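Local coordinates for 2',5'-phosphodiesterase 12 (Homo sapiens, PDB 4ZKF), which belongs to the endonuclease/exonuclease/phosphatase family of metal-binding enzymes and carries an additional E-set-like N-terminal domain, at residues 203-208 with 225-230; 246-251 with 290-295; 306-311 with 344-349. All blocks are in the same frame, centred on the assembly; numbering follows the deposited sequence.

Contact 1 of 3, residues 203-208 with 225-230; sequences QEVDRA and GVFRIK. With MG (magnesium ion), chain B.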
loop_
_atom_site.group_PDB
_atom_site.type_symbol
_atom_site.label_atom_id
_atom_site.label_comp_id
_atom_site.label_asym_id
_atom_site.label_seq_id
_atom_site.Cartn_x
_atom_site.Cartn_y
_atom_site.Cartn_z
ATOM N N GLN A 203 0.418 3.471 -3.614
ATOM C CA GLN A 203 0.891 3.637 -4.973
ATOM C C GLN A 203 2.370 3.283 -5.064
ATOM O O GLN A 203 3.062 3.220 -4.045
ATOM C CB GLN A 203 0.652 5.074 -5.455
ATOM C CG GLN A 203 -0.791 5.573 -5.248
ATOM C CD GLN A 203 -1.000 6.188 -3.851
ATOM O OE1 GLN A 203 -0.092 6.801 -3.301
ATOM N NE2 GLN A 203 -2.193 6.012 -3.281
ATOM N N GLU A 204 2.838 3.073 -6.298
ATOM C CA GLU A 204 4.201 2.630 -6.590
ATOM C C GLU A 204 4.541 1.353 -5.828
ATOM O O GLU A 204 5.607 1.230 -5.230
ATOM C CB GLU A 204 5.222 3.744 -6.283
ATOM C CG GLU A 204 5.157 4.884 -7.281
ATOM C CD GLU A 204 6.432 5.721 -7.335
ATOM O OE1 GLU A 204 7.546 5.169 -7.160
ATOM O OE2 GLU A 204 6.298 6.931 -7.563
ATOM N N VAL A 205 3.613 0.408 -5.871
ATOM C CA VAL A 205 3.798 -0.897 -5.264
ATOM C C VAL A 205 4.409 -1.864 -6.296
ATOM O O VAL A 205 3.764 -2.186 -7.288
ATOM C CB VAL A 205 2.460 -1.446 -4.749
ATOM C CG1 VAL A 205 2.636 -2.817 -4.078
ATOM C CG2 VAL A 205 1.827 -0.445 -3.763
ATOM N N ASP A 206 5.636 -2.323 -6.062
ATOM C CA ASP A 206 6.215 -3.385 -6.910
ATOM C C ASP A 206 5.381 -4.647 -6.723
ATOM O O ASP A 206 4.927 -4.918 -5.621
ATOM C CB ASP A 206 7.676 -3.675 -6.541
ATOM C CG ASP A 206 8.587 -2.451 -6.658
ATOM O OD1 ASP A 206 8.813 -1.754 -5.631
ATOM O OD2 ASP A 206 9.124 -2.218 -7.766
ATOM N N ARG A 207 5.196 -5.434 -7.778
ATOM C CA ARG A 207 4.463 -6.694 -7.642
ATOM C C ARG A 207 5.006 -7.575 -6.512
ATOM O O ARG A 207 4.242 -8.154 -5.740
ATOM C CB ARG A 207 4.497 -7.472 -8.958
ATOM C CG ARG A 207 3.469 -8.595 -9.001
ATOM C CD ARG A 207 3.594 -9.453 -10.252
ATOM N NE ARG A 207 3.376 -8.707 -11.491
ATOM C CZ ARG A 207 2.178 -8.396 -11.985
ATOM N NH1 ARG A 207 1.072 -8.740 -11.334
ATOM N NH2 ARG A 207 2.090 -7.721 -13.127
ATOM N N ALA A 208 6.326 -7.663 -6.404
ATOM C CA ALA A 208 6.943 -8.535 -5.406
ATOM C C ALA A 208 6.802 -7.944 -4.011
ATOM O O ALA A 208 6.750 -8.672 -3.020
ATOM C CB ALA A 208 8.397 -8.772 -5.734
ATOM N N GLY A 225 -5.771 -7.573 0.887
ATOM C CA GLY A 225 -5.505 -6.623 -0.181
ATOM C C GLY A 225 -5.727 -7.099 -1.607
ATOM O O GLY A 225 -5.814 -8.306 -1.882
ATOM N N VAL A 226 -5.819 -6.130 -2.512
ATOM C CA VAL A 226 -5.925 -6.373 -3.941
ATOM C C VAL A 226 -4.913 -5.490 -4.665
ATOM O O VAL A 226 -4.599 -4.384 -4.210
ATOM C CB VAL A 226 -7.341 -6.087 -4.473
ATOM C CG1 VAL A 226 -8.332 -7.099 -3.890
ATOM C CG2 VAL A 226 -7.764 -4.665 -4.114
ATOM N N PHE A 227 -4.400 -5.983 -5.789
ATOM C CA PHE A 227 -3.330 -5.300 -6.515
ATOM C C PHE A 227 -3.727 -5.098 -7.967
ATOM O O PHE A 227 -4.354 -5.971 -8.556
ATOM C CB PHE A 227 -2.046 -6.131 -6.406
ATOM C CG PHE A 227 -0.874 -5.593 -7.186
ATOM C CD1 PHE A 227 -0.018 -4.659 -6.624
ATOM C CD2 PHE A 227 -0.575 -6.090 -8.447
ATOM C CE1 PHE A 227 1.080 -4.185 -7.331
ATOM C CE2 PHE A 227 0.528 -5.623 -9.159
ATOM C CZ PHE A 227 1.352 -4.669 -8.601
ATOM N N ARG A 228 -3.361 -3.961 -8.546
ATOM C CA ARG A 228 -3.548 -3.741 -9.983
ATOM C C ARG A 228 -2.295 -3.110 -10.577
ATOM O O ARG A 228 -1.889 -2.027 -10.175
ATOM C CB ARG A 228 -4.772 -2.856 -10.249
ATOM C CG ARG A 228 -5.014 -2.529 -11.725
ATOM C CD ARG A 228 -5.436 -3.768 -12.524
ATOM N NE ARG A 228 -6.706 -4.310 -12.040
ATOM C CZ ARG A 228 -7.229 -5.463 -12.448
ATOM N NH1 ARG A 228 -6.590 -6.203 -13.351
ATOM N NH2 ARG A 228 -8.389 -5.879 -11.953
ATOM N N ILE A 229 -1.667 -3.799 -11.529
ATOM C CA ILE A 229 -0.448 -3.284 -12.138
ATOM C C ILE A 229 -0.724 -2.080 -13.051
ATOM O O ILE A 229 -1.810 -1.952 -13.624
ATOM C CB ILE A 229 0.266 -4.393 -12.973
ATOM C CG1 ILE A 229 1.727 -4.031 -13.263
ATOM C CG2 ILE A 229 -0.490 -4.676 -14.244
ATOM C CD1 ILE A 229 2.640 -4.221 -12.071
ATOM N N LYS A 230 0.260 -1.193 -13.162
ATOM C CA LYS A 230 0.297 -0.212 -14.244
ATOM C C LYS A 230 1.204 -0.840 -15.311
ATOM O O LYS A 230 0.740 -1.600 -16.151
ATOM C CB LYS A 230 0.831 1.148 -13.768
ATOM C CG LYS A 230 0.680 2.296 -14.791
ATOM C CD LYS A 230 1.547 3.534 -14.450
ATOM C CE LYS A 230 1.712 3.727 -12.944
ATOM N NZ LYS A 230 2.762 4.707 -12.491
HETATM MG MG MG B . 7.636 8.383 -7.372
HETATM O O HOH W 1 9.182 7.159 -7.901
HETATM O O HOH W 2 7.571 9.078 -9.485
HETATM O O HOH W 3 9.351 9.863 -6.889
HETATM O O HOH W 4 6.249 10.030 -6.890
HETATM O O HOH W 5 7.594 7.880 -5.241
#

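Contact 2 of 3, residues 246-251 with 290-295; sequences LLSQHD and VSVLQS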
loop_
_atom_site.group_PDB
_atom_site.type_symbol
_atom_site.label_atom_id
_atom_site.label_comp_id
_atom_site.label_asym_id
_atom_site.label_seq_id
_atom_site.Cartn_x
_atom_site.Cartn_y
_atom_site.Cartn_z
ATOM N N LEU A 246 -14.849 -7.271 0.810
ATOM C CA LEU A 246 -14.774 -6.759 -0.548
ATOM C C LEU A 246 -16.008 -7.195 -1.340
ATOM O O LEU A 246 -16.184 -8.385 -1.612
ATOM C CB LEU A 246 -13.506 -7.254 -1.233
ATOM C CG LEU A 246 -13.344 -6.793 -2.686
ATOM C CD1 LEU A 246 -13.336 -5.268 -2.810
ATOM C CD2 LEU A 246 -12.090 -7.383 -3.296
ATOM N N LEU A 247 -16.852 -6.239 -1.717
ATOM C CA LEU A 247 -18.104 -6.576 -2.401
ATOM C C LEU A 247 -17.915 -6.639 -3.916
ATOM O O LEU A 247 -18.331 -7.603 -4.565
ATOM C CB LEU A 247 -19.200 -5.572 -2.035
ATOM C CG LEU A 247 -20.629 -5.827 -2.539
ATOM C CD1 LEU A 247 -21.176 -7.189 -2.075
ATOM C CD2 LEU A 247 -21.555 -4.700 -2.058
ATOM N N SER A 248 -17.281 -5.627 -4.497
ATOM C CA SER A 248 -17.037 -5.667 -5.939
ATOM C C SER A 248 -15.840 -4.817 -6.349
ATOM O O SER A 248 -15.387 -3.968 -5.582
ATOM C CB SER A 248 -18.289 -5.219 -6.711
ATOM O OG SER A 248 -18.702 -3.906 -6.354
ATOM N N GLN A 249 -15.327 -5.065 -7.554
ATOM C CA GLN A 249 -14.166 -4.330 -8.065
ATOM C C GLN A 249 -14.471 -3.753 -9.426
ATOM O O GLN A 249 -15.168 -4.374 -10.220
ATOM C CB GLN A 249 -12.950 -5.242 -8.157
ATOM C CG GLN A 249 -12.495 -5.787 -6.831
ATOM C CD GLN A 249 -11.330 -6.710 -6.994
ATOM O OE1 GLN A 249 -11.501 -7.927 -7.097
ATOM N NE2 GLN A 249 -10.133 -6.145 -7.059
ATOM N N HIS A 250 -13.942 -2.570 -9.712
ATOM C CA HIS A 250 -14.313 -1.872 -10.934
ATOM C C HIS A 250 -13.108 -1.128 -11.492
ATOM O O HIS A 250 -13.219 0.032 -11.871
ATOM C CB HIS A 250 -15.482 -0.904 -10.664
ATOM C CG HIS A 250 -16.648 -1.554 -9.984
ATOM N ND1 HIS A 250 -17.718 -2.074 -10.678
ATOM C CD2 HIS A 250 -16.882 -1.822 -8.676
ATOM C CE1 HIS A 250 -18.571 -2.620 -9.826
ATOM N NE2 HIS A 250 -18.085 -2.483 -8.606
ATOM N N ASP A 251 -11.951 -1.786 -11.516
ATOM C CA ASP A 251 -10.730 -1.135 -11.991
ATOM C C ASP A 251 -10.842 -0.779 -13.468
ATOM O O ASP A 251 -11.419 -1.541 -14.242
ATOM C CB ASP A 251 -9.493 -2.026 -11.803
ATOM C CG ASP A 251 -9.282 -2.473 -10.365
ATOM O OD1 ASP A 251 -10.000 -2.012 -9.440
ATOM O OD2 ASP A 251 -8.371 -3.300 -10.162
ATOM N N VAL A 290 -10.777 0.563 -8.208
ATOM C CA VAL A 290 -12.034 0.885 -7.534
ATOM C C VAL A 290 -12.560 -0.347 -6.806
ATOM O O VAL A 290 -12.807 -1.388 -7.425
ATOM C CB VAL A 290 -13.132 1.377 -8.501
ATOM C CG1 VAL A 290 -14.375 1.771 -7.701
ATOM C CG2 VAL A 290 -12.647 2.547 -9.363
ATOM N N SER A 291 -12.729 -0.224 -5.494
ATOM C CA SER A 291 -13.169 -1.345 -4.678
ATOM C C SER A 291 -14.372 -0.930 -3.858
ATOM O O SER A 291 -14.277 0.019 -3.080
ATOM C CB SER A 291 -12.031 -1.820 -3.747
ATOM O OG SER A 291 -10.839 -2.071 -4.485
ATOM N N VAL A 292 -15.501 -1.624 -4.020
ATOM C CA VAL A 292 -16.655 -1.347 -3.166
ATOM C C VAL A 292 -16.643 -2.287 -1.977
ATOM O O VAL A 292 -16.619 -3.513 -2.136
ATOM C CB VAL A 292 -17.979 -1.463 -3.932
ATOM C CG1 VAL A 292 -19.146 -1.352 -2.980
ATOM C CG2 VAL A 292 -18.047 -0.361 -4.989
ATOM N N LEU A 293 -16.640 -1.694 -0.785
ATOM C CA LEU A 293 -16.527 -2.419 0.463
ATOM C C LEU A 293 -17.847 -2.441 1.205
ATOM O O LEU A 293 -18.529 -1.426 1.290
ATOM C CB LEU A 293 -15.459 -1.802 1.365
ATOM C CG LEU A 293 -14.056 -1.599 0.806
ATOM C CD1 LEU A 293 -13.144 -1.024 1.899
ATOM C CD2 LEU A 293 -13.539 -2.924 0.292
ATOM N N GLN A 294 -18.183 -3.608 1.744
ATOM C CA GLN A 294 -19.370 -3.795 2.564
ATOM C C GLN A 294 -18.995 -3.760 4.041
ATOM O O GLN A 294 -18.101 -4.486 4.474
ATOM C CB GLN A 294 -20.039 -5.136 2.199
ATOM C CG GLN A 294 -21.145 -5.591 3.133
ATOM C CD GLN A 294 -22.364 -4.684 3.066
ATOM O OE1 GLN A 294 -22.901 -4.437 1.991
ATOM N NE2 GLN A 294 -22.806 -4.192 4.217
ATOM N N SER A 295 -19.656 -2.909 4.819
ATOM C CA SER A 295 -19.459 -2.945 6.263
ATOM C C SER A 295 -19.916 -4.262 6.869
ATOM O O SER A 295 -21.021 -4.729 6.599
ATOM C CB SER A 295 -20.207 -1.805 6.942
ATOM O OG SER A 295 -20.137 -1.965 8.342
HETATM O O HOH W 6 -10.035 -3.208 -6.825
#

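Contact 3 of 3, residues 306-311 with 344-349; sequences ANTHLY and VIFCGD. With MG (magnesium ion), chain C.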
loop_
_atom_site.group_PDB
_atom_site.type_symbol
_atom_site.label_atom_id
_atom_site.label_comp_id
_atom_site.label_asym_id
_atom_site.label_seq_id
_atom_site.Cartn_x
_atom_site.Cartn_y
_atom_site.Cartn_z
ATOM N N ALA A 306 -11.621 4.421 -4.144
ATOM C CA ALA A 306 -10.863 4.534 -5.388
ATOM C C ALA A 306 -9.428 4.909 -5.074
ATOM O O ALA A 306 -9.161 5.581 -4.071
ATOM C CB ALA A 306 -11.511 5.573 -6.335
ATOM N N ASN A 307 -8.508 4.493 -5.943
ATOM C CA ASN A 307 -7.080 4.689 -5.715
ATOM C C ASN A 307 -6.434 4.899 -7.059
ATOM O O ASN A 307 -6.739 4.168 -7.996
ATOM C CB ASN A 307 -6.479 3.470 -5.002
ATOM C CG ASN A 307 -4.992 3.612 -4.708
ATOM O OD1 ASN A 307 -4.459 4.719 -4.573
ATOM N ND2 ASN A 307 -4.329 2.484 -4.554
ATOM N N THR A 308 -5.568 5.896 -7.183
ATOM C CA THR A 308 -4.883 6.071 -8.456
ATOM C C THR A 308 -3.494 6.678 -8.331
ATOM O O THR A 308 -3.082 7.150 -7.274
ATOM C CB THR A 308 -5.724 6.942 -9.435
ATOM O OG1 THR A 308 -5.211 6.780 -10.761
ATOM C CG2 THR A 308 -5.705 8.446 -9.043
ATOM N N HIS A 309 -2.768 6.622 -9.439
ATOM C CA HIS A 309 -1.491 7.309 -9.581
ATOM C C HIS A 309 -1.522 7.946 -10.947
ATOM O O HIS A 309 -1.450 7.234 -11.946
ATOM C CB HIS A 309 -0.316 6.335 -9.461
ATOM C CG HIS A 309 1.023 7.011 -9.343
ATOM N ND1 HIS A 309 2.206 6.300 -9.336
ATOM C CD2 HIS A 309 1.359 8.309 -9.215
ATOM C CE1 HIS A 309 3.216 7.146 -9.220
ATOM N NE2 HIS A 309 2.737 8.369 -9.140
ATOM N N LEU A 310 -1.647 9.270 -11.004
ATOM C CA LEU A 310 -1.862 9.933 -12.284
ATOM C C LEU A 310 -0.539 10.189 -12.972
ATOM O O LEU A 310 0.519 10.040 -12.367
ATOM C CB LEU A 310 -2.613 11.253 -12.111
ATOM C CG LEU A 310 -4.041 11.199 -11.577
ATOM C CD1 LEU A 310 -4.663 12.562 -11.800
ATOM C CD2 LEU A 310 -4.846 10.106 -12.280
ATOM N N TYR A 311 -0.618 10.585 -14.236
ATOM C CA TYR A 311 0.566 10.868 -15.046
ATOM C C TYR A 311 1.500 11.842 -14.346
ATOM O O TYR A 311 1.055 12.834 -13.778
ATOM C CB TYR A 311 0.139 11.417 -16.404
ATOM C CG TYR A 311 1.274 11.709 -17.363
ATOM C CD1 TYR A 311 2.266 10.763 -17.619
ATOM C CD2 TYR A 311 1.334 12.921 -18.036
ATOM C CE1 TYR A 311 3.296 11.030 -18.513
ATOM C CE2 TYR A 311 2.358 13.195 -18.928
ATOM C CZ TYR A 311 3.328 12.247 -19.166
ATOM O OH TYR A 311 4.342 12.533 -20.050
ATOM N N VAL A 344 -18.047 8.045 -1.330
ATOM C CA VAL A 344 -16.810 7.833 -2.076
ATOM C C VAL A 344 -15.599 8.334 -1.272
ATOM O O VAL A 344 -15.619 9.424 -0.700
ATOM C CB VAL A 344 -16.869 8.551 -3.461
ATOM C CG1 VAL A 344 -15.479 8.667 -4.082
ATOM C CG2 VAL A 344 -17.831 7.820 -4.399
ATOM N N ILE A 345 -14.570 7.495 -1.200
ATOM C CA ILE A 345 -13.233 7.883 -0.745
ATOM C C ILE A 345 -12.302 7.709 -1.928
ATOM O O ILE A 345 -12.252 6.624 -2.487
ATOM C CB ILE A 345 -12.751 6.996 0.414
ATOM C CG1 ILE A 345 -13.688 7.130 1.598
ATOM C CG2 ILE A 345 -11.298 7.317 0.807
ATOM C CD1 ILE A 345 -13.488 6.031 2.641
ATOM N N PHE A 346 -11.563 8.751 -2.313
ATOM C CA PHE A 346 -10.724 8.643 -3.501
ATOM C C PHE A 346 -9.304 9.048 -3.137
ATOM O O PHE A 346 -8.990 10.231 -3.051
ATOM C CB PHE A 346 -11.341 9.479 -4.639
ATOM C CG PHE A 346 -10.638 9.360 -5.985
ATOM C CD1 PHE A 346 -9.536 8.537 -6.178
ATOM C CD2 PHE A 346 -11.156 10.027 -7.077
ATOM C CE1 PHE A 346 -8.910 8.438 -7.428
ATOM C CE2 PHE A 346 -10.580 9.934 -8.320
ATOM C CZ PHE A 346 -9.438 9.151 -8.501
ATOM N N CYS A 347 -8.471 8.030 -2.913
ATOM C CA CYS A 347 -7.071 8.187 -2.539
ATOM C C CYS A 347 -6.195 8.279 -3.766
ATOM O O CYS A 347 -6.532 7.736 -4.818
ATOM C CB CYS A 347 -6.606 6.997 -1.690
ATOM S SG CYS A 347 -7.398 6.865 -0.073
ATOM N N GLY A 348 -5.042 8.922 -3.640
ATOM C CA GLY A 348 -4.083 8.793 -4.710
ATOM C C GLY A 348 -2.890 9.705 -4.643
ATOM O O GLY A 348 -2.843 10.649 -3.863
ATOM N N ASP A 349 -1.910 9.384 -5.478
ATOM C CA ASP A 349 -0.862 10.327 -5.830
ATOM C C ASP A 349 -1.324 10.971 -7.123
ATOM O O ASP A 349 -1.268 10.342 -8.179
ATOM C CB ASP A 349 0.484 9.623 -6.006
ATOM C CG ASP A 349 1.591 10.572 -6.427
ATOM O OD1 ASP A 349 1.311 11.752 -6.753
ATOM O OD2 ASP A 349 2.754 10.133 -6.433
HETATM MG MG MG C . 4.273 10.731 -8.422
HETATM O O HOH W 4 6.249 10.030 -6.890
#

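Contact 1 of 3, residues 203-208 with 225-230
The F227 ring meets V205 O at its edge, in the ring plane, with F227 CE1 3.3 Å from that oxygen. R207 CA approaches F227 CZ obliquely. The R207 guanidinium has F227 CE2 and I229 CD1 over one of its faces. Its plane stands 66° from the phenyl plane, so this is no parallel stack. R207 NH1 lies 3.8 Å from F227 CE2, and R207 NH2 lies 3.7 Å from I229 CD1. R207 starts with CG anti to its N (chi1 -165°) and bends at chi3 (-62°); its side chain crosses those of F227 and I229 at about a right angle. V205 adds apolar packing, with V205 CG1 3.9 Å from F227 CE1. No hydrogen bond joins the two segments. E204 turns away from the contact, and its OE2 binds a magnesium ion at 2.0 Å. Five waters complete six ligands round that metal, and water 1 also donates to E204 OE1. The contact lies near the surface, at the edge of a mixed sheet whose outermost strand here is 223-229. Strand 199-205 ends in a G1 bulge, where E204 and V205 both face G234, and helix 207-220 begins. Strand 234-240 runs between strands 199-205 and 223-229, and F210 of the helix also meets the F227 ring.

Contact 2 of 3, residues 246-251 with 290-295
S248 and V292 face each other with S248 OG between the backbone N and the carbonyl carbon (chi1 58°), which sets S248 OG 3.5 Å from V292 CB. H250 has CG beside its own N (chi1 -52°), and its ring swings back along the strand. H250 NE2 and S248 OG are then 2.7 Å apart and hydrogen-bonded; either could be the donor. Y339 OH is a further partner of S248 OG. The H250 ring crosses V292 obliquely, with H250 CD2 4.1 Å from V292 CG2.

The strands are antiparallel, and a classic beta bulge interrupts the pairing. L247 and S248 both face V292, and both their N-H groups bond to V292 O. L247 N comes nearly in line with the carbonyl bond, whereas S248 N lies in the carbonyl plane on a lone pair. V292 N returns a bond to S248 O, and H250 N bonds to V290 O. Beside the bulge, L246 CD1 packs on L293 CD2 at 3.9 Å.

Past H250 a side chain takes over the pairing. V290 N donates to D251 OD1 at 3.0 Å, on the anti side and 32° out of the carboxylate plane. Water 6 donates to D251 OD1, accepts from Q249 NE2 and hydrogen-bonds S291 OG. D251 OD2 forms a salt bridge with R228 of strand 223-229. The carboxylate thus joins a backbone amide, a water and an arginine, a setting that would probably stabilise its negative charge.

Contact 3 of 3, residues 306-311 with 344-349
A306 and F346 pair in the parallel strands of a beta-alpha-beta unit, whose crossover is helix 317-338. F346 has CG anti to its N (chi1 -175°), and the ring reaches across to A306 and T308. A306 CB makes an off-centre CH-pi contact, 4.0 Å from the F346 ring centroid and 30° off its normal. T308 CG2 lies 3.6 Å from F346 CE1. M324 and I331 of the helix also touch F346. On the other face of the sheet, N307 OD1 accepts from Q203 NE2. Five backbone hydrogen bonds join the segments, from A306 N to I345 O through to L310 N to D349 O.

H309 and D349 share the magnesium site with N351. Both have CG anti to the backbone N, and the side chains run side by side, pointing the same way, with ring and carboxylate planes 24° apart. N154 ND2 also donates to D349 OD2. The metal lies in the H309 ring plane, at its edge, 2.9 Å from H309 NE2. D349 OD2 binds that magnesium ion at 2.6 Å, as does water 4 at the same distance.

How the contacts relate
The three contacts follow one another along the chain, and none nests in or crosses another. Contact 1 closes the loop through helix 207-220. Contact 2 then spans a longer, mostly helical excursion between strands 244-253 and 287-295. Contact 3 closes the crossover through helix 317-338. Contacts 2 and 3 share one mixed sheet, where strands 287-295 and 302-309 are neighbours. Contact 1 belongs to the other mixed sheet of the endonuclease/exonuclease/phosphatase (DNase I-like) fold. R228 and V226 tie contact 1 to contact 2, while Q203, E204 and K230 reach contact 3. Water 4 binds both magnesium ions, so contacts 1 and 3 meet at the metal end of the two packed sheets.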